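Local coordinates for Mll2253 protein (Mesorhizobium loti, PDB 3Q63) that is of unknown function but belongs to the AHA1 family of Hsp90 ATPase activator homologues, whose Bet v 1-like fold commonly encloses a hydrophobic cavity, at residues B[8-21]-B[100-114]. Residues are numbered along the deposited sequence; the frame is centred on the assembly and turned at random.
Sequences NRTVVVERQISHPP and TPTGTHLRMEQSGFR
Strands 9-17 and 103-113 pair antiparallel, their axes 4.6 Å apart at 167°, and the ladder runs from I17 with T104 to R9 with F113, where a beta bulge shifts the register by one residue between R9 and T10. Alternation of side chains along the pair separates a largely apolar face (V11, V13, I17, L106, M108, F113) from a polar one (E14, Q16, H105, R107). In the bulge R9 N still reaches F113 O, but the return bond from F113 N to R9 O is weak; a water bridges R9 O and G112 N. On the apolar, inward face, CG2 of V11 meets CE2 of the F113 ring obliquely at 3.5 Å. M108, a selenomethionine, curls CE back between V11 CG1 and V13 CG2, the latter at 4.1 Å, while I17 CD1 lies against L106 CD2. T104 ends this row: with OG1 rotated to the side of its own backbone N, the hydroxyl donates to H19 O at 2.7 Å, tying the strand to the segment before helix 21-29. On the outward face, E14 OE1 lies in plane at the H105 ring edge, 3.2 Å from CE1, the carboxylate turned 85° to the ring. A turn about CB-CG folds Q16 back (chi2 58°), bringing NE2 to T100 OG1 at 3.0 Å, tilted from the amide plane. R107 NH2 and E109 OE1 form a salt bridge along one strand, E109 CD lying over a guanidinium face. As in the Bet v 1-like fold, the sheet packs against the long C-terminal helix 118-141: V11 touches Y121, M108 meets W128 and F132, and Q110 OE1 accepts from W128. L24 of helix 21-29 covers I17, T104 and L106, while strand 92-100 hydrogen-bonds the other edge of 103-113, leaving 9-17 outermost within the chain.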
loop_
_atom_site.group_PDB
_atom_site.type_symbol
_atom_site.label_atom_id
_atom_site.label_comp_id
_atom_site.label_asym_id
_atom_site.label_seq_id
_atom_site.Cartn_x
_atom_site.Cartn_y
_atom_site.Cartn_z
ATOM N N ASN B 8 9.571 21.615 7.581
ATOM C CA ASN B 8 9.794 20.271 6.957
ATOM C C ASN B 8 10.503 19.290 7.879
ATOM O O ASN B 8 11.616 19.550 8.333
ATOM C CB ASN B 8 10.601 20.411 5.668
ATOM C CG ASN B 8 9.720 20.441 4.444
ATOM O OD1 ASN B 8 8.708 21.136 4.423
ATOM N ND2 ASN B 8 10.096 19.686 3.416
ATOM N N ARG B 9 9.859 18.156 8.138
ATOM C CA ARG B 9 10.435 17.139 9.011
ATOM C C ARG B 9 11.052 15.998 8.209
ATOM O O ARG B 9 10.886 15.913 6.991
ATOM C CB ARG B 9 9.371 16.578 9.964
ATOM C CG ARG B 9 8.570 17.638 10.728
ATOM C CD ARG B 9 8.121 17.132 12.106
ATOM N NE ARG B 9 9.254 17.071 13.032
ATOM C CZ ARG B 9 9.194 16.643 14.291
ATOM N NH1 ARG B 9 10.297 16.638 15.033
ATOM N NH2 ARG B 9 8.043 16.220 14.810
ATOM N N THR B 10 11.758 15.118 8.901
ATOM C CA THR B 10 12.402 13.996 8.247
ATOM C C THR B 10 12.307 12.752 9.113
ATOM O O THR B 10 12.510 12.815 10.320
ATOM C CB THR B 10 13.875 14.313 7.958
ATOM O OG1 THR B 10 14.540 13.130 7.500
ATOM C CG2 THR B 10 14.557 14.811 9.212
ATOM N N VAL B 11 11.978 11.627 8.490
ATOM C CA VAL B 11 11.859 10.374 9.209
ATOM C C VAL B 11 13.170 9.598 9.140
ATOM O O VAL B 11 13.738 9.405 8.066
ATOM C CB VAL B 11 10.723 9.514 8.624
ATOM C CG1 VAL B 11 10.646 8.179 9.345
ATOM C CG2 VAL B 11 9.401 10.263 8.750
ATOM N N VAL B 12 13.653 9.163 10.298
ATOM C CA VAL B 12 14.895 8.402 10.360
ATOM C C VAL B 12 14.647 7.066 11.052
ATOM O O VAL B 12 14.032 7.013 12.114
ATOM C CB VAL B 12 15.987 9.169 11.139
ATOM C CG1 VAL B 12 17.303 8.382 11.103
ATOM C CG2 VAL B 12 16.176 10.548 10.541
ATOM N N VAL B 13 15.118 5.991 10.428
ATOM C CA VAL B 13 14.979 4.650 10.970
ATOM C C VAL B 13 16.328 3.946 10.808
ATOM O O VAL B 13 16.945 4.006 9.742
ATOM C CB VAL B 13 13.873 3.848 10.237
ATOM C CG1 VAL B 13 13.781 2.443 10.808
ATOM C CG2 VAL B 13 12.521 4.553 10.395
ATOM N N GLU B 14 16.798 3.305 11.875
ATOM C CA GLU B 14 18.087 2.611 11.842
ATOM C C GLU B 14 17.918 1.171 12.306
ATOM O O GLU B 14 17.053 0.868 13.126
ATOM C CB GLU B 14 19.098 3.343 12.731
ATOM C CG GLU B 14 19.247 4.825 12.391
ATOM C CD GLU B 14 20.336 5.522 13.192
ATOM O OE1 GLU B 14 21.514 5.420 12.807
ATOM O OE2 GLU B 14 20.014 6.175 14.208
ATOM N N ARG B 15 18.756 0.286 11.781
ATOM C CA ARG B 15 18.673 -1.120 12.115
ATOM C C ARG B 15 20.036 -1.768 11.971
ATOM O O ARG B 15 20.814 -1.397 11.091
ATOM C CB ARG B 15 17.686 -1.832 11.174
ATOM C CG ARG B 15 16.202 -1.430 11.320
ATOM C CD ARG B 15 15.472 -2.326 12.318
ATOM N NE ARG B 15 14.038 -2.040 12.402
ATOM C CZ ARG B 15 13.516 -0.965 12.990
ATOM N NH1 ARG B 15 14.304 -0.061 13.555
ATOM N NH2 ARG B 15 12.201 -0.792 13.014
ATOM N N GLN B 16 20.331 -2.721 12.847
ATOM C CA GLN B 16 21.589 -3.456 12.772
ATOM C C GLN B 16 21.195 -4.760 12.089
ATOM O O GLN B 16 20.363 -5.506 12.607
ATOM C CB GLN B 16 22.138 -3.736 14.176
ATOM C CG GLN B 16 23.361 -4.642 14.203
ATOM C CD GLN B 16 24.519 -4.096 13.385
ATOM O OE1 GLN B 16 24.969 -2.961 13.583
ATOM N NE2 GLN B 16 25.016 -4.908 12.463
ATOM N N ILE B 17 21.777 -5.022 10.926
ATOM C CA ILE B 17 21.459 -6.227 10.164
ATOM C C ILE B 17 22.613 -7.219 10.183
ATOM O O ILE B 17 23.748 -6.875 9.842
ATOM C CB ILE B 17 21.111 -5.875 8.693
ATOM C CG1 ILE B 17 19.921 -4.907 8.663
ATOM C CG2 ILE B 17 20.781 -7.141 7.913
ATOM C CD1 ILE B 17 19.481 -4.498 7.264
ATOM N N SER B 18 22.307 -8.450 10.588
ATOM C CA SER B 18 23.296 -9.518 10.687
ATOM C C SER B 18 23.642 -10.164 9.347
ATOM O O SER B 18 23.641 -11.391 9.217
ATOM C CB SER B 18 22.799 -10.596 11.654
ATOM O OG SER B 18 22.752 -10.101 12.978
ATOM N N HIS B 19 23.928 -9.331 8.353
ATOM C CA HIS B 19 24.291 -9.798 7.028
ATOM C C HIS B 19 25.310 -8.818 6.469
ATOM O O HIS B 19 25.342 -7.653 6.864
ATOM C CB HIS B 19 23.053 -9.858 6.123
ATOM C CG HIS B 19 22.042 -10.865 6.568
ATOM N ND1 HIS B 19 22.132 -12.201 6.242
ATOM C CD2 HIS B 19 20.964 -10.749 7.381
ATOM C CE1 HIS B 19 21.158 -12.865 6.838
ATOM N NE2 HIS B 19 20.435 -12.007 7.538
ATOM N N PRO B 20 26.178 -9.291 5.567
ATOM C CA PRO B 20 27.205 -8.443 4.955
ATOM C C PRO B 20 26.575 -7.374 4.078
ATOM O O PRO B 20 25.486 -7.569 3.538
ATOM C CB PRO B 20 28.059 -9.437 4.167
ATOM C CG PRO B 20 27.109 -10.556 3.871
ATOM C CD PRO B 20 26.348 -10.697 5.166
ATOM N N PRO B 21 27.255 -6.227 3.929
ATOM C CA PRO B 21 26.758 -5.114 3.111
ATOM C C PRO B 21 26.368 -5.498 1.678
ATOM O O PRO B 21 25.336 -5.049 1.173
ATOM C CB PRO B 21 27.904 -4.096 3.171
ATOM C CG PRO B 21 29.116 -4.957 3.405
ATOM C CD PRO B 21 28.620 -5.954 4.415
ATOM N N THR B 100 29.803 -3.381 9.718
ATOM C CA THR B 100 30.072 -3.596 11.135
ATOM C C THR B 100 30.636 -5.009 11.255
ATOM O O THR B 100 30.528 -5.799 10.326
ATOM C CB THR B 100 28.792 -3.533 11.993
ATOM O OG1 THR B 100 27.889 -4.550 11.551
ATOM C CG2 THR B 100 28.126 -2.168 11.874
ATOM N N PRO B 101 31.232 -5.346 12.407
ATOM C CA PRO B 101 31.814 -6.667 12.660
ATOM C C PRO B 101 30.859 -7.843 12.455
ATOM O O PRO B 101 31.263 -8.875 11.931
ATOM C CB PRO B 101 32.285 -6.561 14.107
ATOM C CG PRO B 101 32.699 -5.138 14.203
ATOM C CD PRO B 101 31.555 -4.420 13.507
ATOM N N THR B 102 29.601 -7.685 12.874
ATOM C CA THR B 102 28.617 -8.755 12.739
ATOM C C THR B 102 27.695 -8.600 11.526
ATOM O O THR B 102 26.823 -9.439 11.294
ATOM C CB THR B 102 27.725 -8.892 14.013
ATOM O OG1 THR B 102 26.930 -7.712 14.178
ATOM C CG2 THR B 102 28.586 -9.084 15.251
ATOM N N GLY B 103 27.874 -7.532 10.755
ATOM C CA GLY B 103 27.033 -7.353 9.587
ATOM C C GLY B 103 27.047 -5.972 8.968
ATOM O O GLY B 103 28.082 -5.491 8.507
ATOM N N THR B 104 25.889 -5.321 8.968
ATOM C CA THR B 104 25.778 -4.003 8.373
ATOM C C THR B 104 24.765 -3.141 9.093
ATOM O O THR B 104 23.650 -3.580 9.374
ATOM C CB THR B 104 25.328 -4.095 6.915
ATOM O OG1 THR B 104 26.031 -5.158 6.261
ATOM C CG2 THR B 104 25.617 -2.787 6.201
ATOM N N HIS B 105 25.153 -1.910 9.390
ATOM C CA HIS B 105 24.242 -0.991 10.042
ATOM C C HIS B 105 23.555 -0.186 8.934
ATOM O O HIS B 105 24.216 0.440 8.107
ATOM C CB HIS B 105 25.008 -0.074 10.998
ATOM C CG HIS B 105 24.171 1.018 11.584
ATOM N ND1 HIS B 105 23.834 2.156 10.882
ATOM C CD2 HIS B 105 23.586 1.141 12.799
ATOM C CE1 HIS B 105 23.082 2.932 11.639
ATOM N NE2 HIS B 105 22.915 2.340 12.808
ATOM N N LEU B 106 22.225 -0.222 8.918
ATOM C CA LEU B 106 21.440 0.476 7.906
ATOM C C LEU B 106 20.665 1.669 8.469
ATOM O O LEU B 106 19.993 1.551 9.492
ATOM C CB LEU B 106 20.441 -0.496 7.256
ATOM C CG LEU B 106 19.452 0.107 6.249
ATOM C CD1 LEU B 106 20.220 0.622 5.048
ATOM C CD2 LEU B 106 18.413 -0.923 5.813
ATOM N N ARG B 107 20.774 2.813 7.800
ATOM C CA ARG B 107 20.043 4.012 8.197
ATOM C C ARG B 107 19.193 4.429 7.010
ATOM O O ARG B 107 19.662 4.421 5.871
ATOM C CB ARG B 107 20.991 5.164 8.544
ATOM C CG ARG B 107 20.269 6.420 9.039
ATOM C CD ARG B 107 21.240 7.556 9.345
ATOM N NE ARG B 107 21.818 8.117 8.129
ATOM C CZ ARG B 107 22.789 9.025 8.111
ATOM N NH1 ARG B 107 23.294 9.478 9.250
ATOM N NH2 ARG B 107 23.255 9.476 6.952
HETATM N N MSE B 108 17.942 4.782 7.270
HETATM C CA MSE B 108 17.045 5.224 6.213
HETATM C C MSE B 108 16.570 6.608 6.609
HETATM O O MSE B 108 16.048 6.804 7.710
HETATM C CB MSE B 108 15.857 4.271 6.099
HETATM C CG MSE B 108 14.948 4.488 4.888
HETATM SE SE MSE B 108 13.917 6.146 4.876
HETATM C CE MSE B 108 13.059 6.039 6.606
ATOM N N GLU B 109 16.783 7.575 5.726
ATOM C CA GLU B 109 16.339 8.934 5.984
ATOM C C GLU B 109 15.390 9.317 4.861
ATOM O O GLU B 109 15.735 9.217 3.687
ATOM C CB GLU B 109 17.515 9.913 5.998
ATOM C CG GLU B 109 18.477 9.745 7.161
ATOM C CD GLU B 109 19.689 10.652 7.026
ATOM O OE1 GLU B 109 20.552 10.368 6.159
ATOM O OE2 GLU B 109 19.770 11.649 7.778
ATOM N N GLN B 110 14.185 9.729 5.233
ATOM C CA GLN B 110 13.184 10.157 4.272
ATOM C C GLN B 110 12.766 11.565 4.677
ATOM O O GLN B 110 12.086 11.757 5.690
ATOM C CB GLN B 110 11.967 9.224 4.281
ATOM C CG GLN B 110 10.792 9.746 3.440
ATOM C CD GLN B 110 9.702 8.719 3.227
ATOM O OE1 GLN B 110 9.426 7.905 4.104
ATOM N NE2 GLN B 110 9.056 8.766 2.062
ATOM N N SER B 111 13.183 12.542 3.882
ATOM C CA SER B 111 12.894 13.938 4.155
ATOM C C SER B 111 11.980 14.528 3.097
ATOM O O SER B 111 11.844 13.970 2.010
ATOM C CB SER B 111 14.195 14.723 4.178
ATOM O OG SER B 111 14.857 14.549 2.940
ATOM N N GLY B 112 11.367 15.666 3.413
ATOM C CA GLY B 112 10.476 16.320 2.469
ATOM C C GLY B 112 9.070 16.475 3.006
ATOM O O GLY B 112 8.211 17.072 2.361
ATOM N N PHE B 113 8.830 15.930 4.193
ATOM C CA PHE B 113 7.518 16.004 4.822
ATOM C C PHE B 113 7.196 17.432 5.265
ATOM O O PHE B 113 7.938 18.030 6.042
ATOM C CB PHE B 113 7.470 15.061 6.026
ATOM C CG PHE B 113 7.496 13.604 5.657
ATOM C CD1 PHE B 113 6.379 13.001 5.081
ATOM C CD2 PHE B 113 8.642 12.838 5.864
ATOM C CE1 PHE B 113 6.399 11.663 4.716
ATOM C CE2 PHE B 113 8.675 11.497 5.502
ATOM C CZ PHE B 113 7.551 10.904 4.925
ATOM N N ARG B 114 6.088 17.973 4.767
ATOM C CA ARG B 114 5.668 19.327 5.120
ATOM C C ARG B 114 4.945 19.325 6.460
ATOM O O ARG B 114 4.446 18.291 6.903
ATOM C CB ARG B 114 4.738 19.886 4.048
ATOM C CG ARG B 114 5.409 20.158 2.717
ATOM C CD ARG B 114 4.420 19.942 1.585
ATOM N NE ARG B 114 3.202 20.726 1.763
ATOM C CZ ARG B 114 2.058 20.470 1.138
ATOM N NH1 ARG B 114 1.981 19.449 0.297
ATOM N NH2 ARG B 114 0.994 21.233 1.353
HETATM O O HOH W 1 12.729 17.250 5.806
HETATM O O HOH W 2 24.577 -7.679 13.030
#